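Local coordinates for protein acetyltransferase (PDB 1Y9W) that probably transfers an acyl group, most likely acetyl from acetyl-CoA as in other members of the GNAT family, at residues 69-74 and 82-87. Residues are numbered along the deposited sequence; the frame is centred on the assembly and turned at random.
Sequences LWVDES and SQLLHE
L69 meets L85 and V71 meets L84, methyl to methyl, and L84 also reaches the carbonyl oxygen of W70, a compact example of how the strand and helix of a GNAT core are joined by apolar contact without any hydrogen bond between them. The CD1 methyl of L69 points end-on at the CD1 methyl of L85, meeting it from the side, at 4.4 Å; with CG of L69 anti to its own nitrogen (chi1 -171°), the branch extends off the strand to reach the helix. L84 sends its CD1 methyl to the end of the strand, where it stands 4.5 Å from CG2 of V71 and 4.4 Å from the carbonyl oxygen of W70. These loose distances, with only 143 Å² buried in all, describe a light touch. W70, between the two inward-facing residues, sets off from the far side of the strand, and the backbone N of D72 lies 3.6 Å above one face of its ring, toward the rim.

One side-chain bond stays within residues 69-74. Just past the strand, D72 OD1 accepts the backbone N of S74 at 2.9 Å, on the anti side of the carboxylate and 19° out of its plane, forming an Asx turn that opens the 3-10 segment.

Strand 69-71 and helix 82-87 run nearly antiparallel, at 150° with axes 9.4 Å apart, as expected for the first half of the beta-alpha-beta unit 63-71, 80-94, 99-105. L84 also packs on L42 and V44 of the outermost strand 38-45 and V55 of the adjacent strand 51-60, while Y113 touches L69 and F112 touches L85 from helix 110-115.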
loop_
_atom_site.group_PDB
_atom_site.type_symbol
_atom_site.label_atom_id
_atom_site.label_comp_id
_atom_site.label_asym_id
_atom_site.label_seq_id
_atom_site.Cartn_x
_atom_site.Cartn_y
_atom_site.Cartn_z
ATOM N N LEU A 69 -9.826 5.276 7.599
ATOM C CA LEU A 69 -11.199 5.568 7.974
ATOM C C LEU A 69 -11.215 5.636 9.491
ATOM O O LEU A 69 -10.847 4.679 10.177
ATOM C CB LEU A 69 -12.148 4.479 7.480
ATOM C CG LEU A 69 -13.618 4.848 7.656
ATOM C CD1 LEU A 69 -14.457 4.052 6.690
ATOM C CD2 LEU A 69 -14.043 4.592 9.086
ATOM N N TRP A 70 -11.634 6.778 10.017
ATOM C CA TRP A 70 -11.664 6.958 11.457
ATOM C C TRP A 70 -12.927 7.655 11.931
ATOM O O TRP A 70 -13.475 8.519 11.250
ATOM C CB TRP A 70 -10.446 7.773 11.899
ATOM C CG TRP A 70 -10.446 8.114 13.355
ATOM C CD1 TRP A 70 -10.096 7.297 14.391
ATOM C CD2 TRP A 70 -10.835 9.361 13.940
ATOM N NE1 TRP A 70 -10.240 7.958 15.585
ATOM C CE2 TRP A 70 -10.693 9.228 15.337
ATOM C CE3 TRP A 70 -11.294 10.577 13.419
ATOM C CZ2 TRP A 70 -10.991 10.269 16.220
ATOM C CZ3 TRP A 70 -11.591 11.612 14.300
ATOM C CH2 TRP A 70 -11.439 11.448 15.683
ATOM N N VAL A 71 -13.383 7.256 13.107
ATOM C CA VAL A 71 -14.549 7.852 13.723
ATOM C C VAL A 71 -14.223 8.053 15.196
ATOM O O VAL A 71 -13.722 7.146 15.867
ATOM C CB VAL A 71 -15.787 6.953 13.589
ATOM C CG1 VAL A 71 -16.892 7.443 14.521
ATOM C CG2 VAL A 71 -16.276 6.972 12.151
ATOM N N ASP A 72 -14.491 9.254 15.692
ATOM C CA ASP A 72 -14.220 9.564 17.084
ATOM C C ASP A 72 -14.939 8.546 17.962
ATOM O O ASP A 72 -16.097 8.216 17.722
ATOM C CB ASP A 72 -14.713 10.971 17.400
ATOM C CG ASP A 72 -14.208 11.471 18.723
ATOM O OD1 ASP A 72 -14.371 10.749 19.728
ATOM O OD2 ASP A 72 -13.651 12.587 18.760
ATOM N N GLU A 73 -14.250 8.038 18.974
ATOM C CA GLU A 73 -14.855 7.060 19.869
ATOM C C GLU A 73 -16.119 7.573 20.578
ATOM O O GLU A 73 -17.061 6.812 20.805
ATOM C CB GLU A 73 -13.817 6.577 20.899
ATOM C CG GLU A 73 -12.942 7.674 21.532
ATOM C CD GLU A 73 -13.707 8.607 22.470
ATOM O OE1 GLU A 73 -14.345 8.107 23.431
ATOM O OE2 GLU A 73 -13.661 9.842 22.247
ATOM N N SER A 74 -16.148 8.859 20.913
ATOM C CA SER A 74 -17.300 9.447 21.592
ATOM C C SER A 74 -18.593 9.266 20.800
ATOM O O SER A 74 -19.684 9.326 21.359
ATOM C CB SER A 74 -17.074 10.944 21.816
ATOM O OG SER A 74 -17.235 11.668 20.604
ATOM N N SER A 82 -20.234 4.234 8.639
ATOM C CA SER A 82 -20.983 3.613 7.564
ATOM C C SER A 82 -21.337 4.695 6.538
ATOM O O SER A 82 -21.279 4.488 5.321
ATOM C CB SER A 82 -22.245 2.983 8.149
ATOM O OG SER A 82 -22.923 2.206 7.184
ATOM N N GLN A 83 -21.682 5.866 7.059
ATOM C CA GLN A 83 -22.058 7.028 6.265
ATOM C C GLN A 83 -20.905 7.484 5.357
ATOM O O GLN A 83 -21.100 7.789 4.171
ATOM C CB GLN A 83 -22.431 8.153 7.225
ATOM C CG GLN A 83 -23.577 9.037 6.801
ATOM C CD GLN A 83 -23.830 10.149 7.813
ATOM O OE1 GLN A 83 -23.983 9.894 9.014
ATOM N NE2 GLN A 83 -23.873 11.387 7.334
ATOM N N LEU A 84 -19.706 7.546 5.929
ATOM C CA LEU A 84 -18.520 7.965 5.196
ATOM C C LEU A 84 -18.136 6.957 4.122
ATOM O O LEU A 84 -17.744 7.323 3.011
ATOM C CB LEU A 84 -17.355 8.153 6.170
ATOM C CG LEU A 84 -17.503 9.382 7.063
ATOM C CD1 LEU A 84 -16.621 9.261 8.304
ATOM C CD2 LEU A 84 -17.156 10.603 6.243
ATOM N N LEU A 85 -18.244 5.681 4.461
ATOM C CA LEU A 85 -17.898 4.628 3.522
ATOM C C LEU A 85 -18.856 4.678 2.344
ATOM O O LEU A 85 -18.434 4.698 1.195
ATOM C CB LEU A 85 -17.988 3.268 4.212
ATOM C CG LEU A 85 -17.509 2.059 3.417
ATOM C CD1 LEU A 85 -16.049 2.245 3.039
ATOM C CD2 LEU A 85 -17.686 0.810 4.259
ATOM N N HIS A 86 -20.149 4.702 2.635
ATOM C CA HIS A 86 -21.148 4.753 1.579
ATOM C C HIS A 86 -20.922 5.974 0.691
ATOM O O HIS A 86 -20.980 5.895 -0.538
ATOM C CB HIS A 86 -22.549 4.817 2.183
ATOM C CG HIS A 86 -23.628 5.040 1.167
ATOM N ND1 HIS A 86 -23.988 4.084 0.239
ATOM C CD2 HIS A 86 -24.388 6.130 0.900
ATOM C CE1 HIS A 86 -24.921 4.577 -0.556
ATOM N NE2 HIS A 86 -25.181 5.818 -0.178
ATOM N N GLU A 87 -20.645 7.102 1.330
ATOM C CA GLU A 87 -20.425 8.350 0.625
ATOM C C GLU A 87 -19.191 8.353 -0.264
ATOM O O GLU A 87 -19.220 8.878 -1.379
ATOM C CB GLU A 87 -20.307 9.497 1.622
ATOM C CG GLU A 87 -20.495 10.854 0.980
ATOM C CD GLU A 87 -21.856 11.457 1.294
ATOM O OE1 GLU A 87 -22.872 10.724 1.210
ATOM O OE2 GLU A 87 -21.907 12.668 1.622
#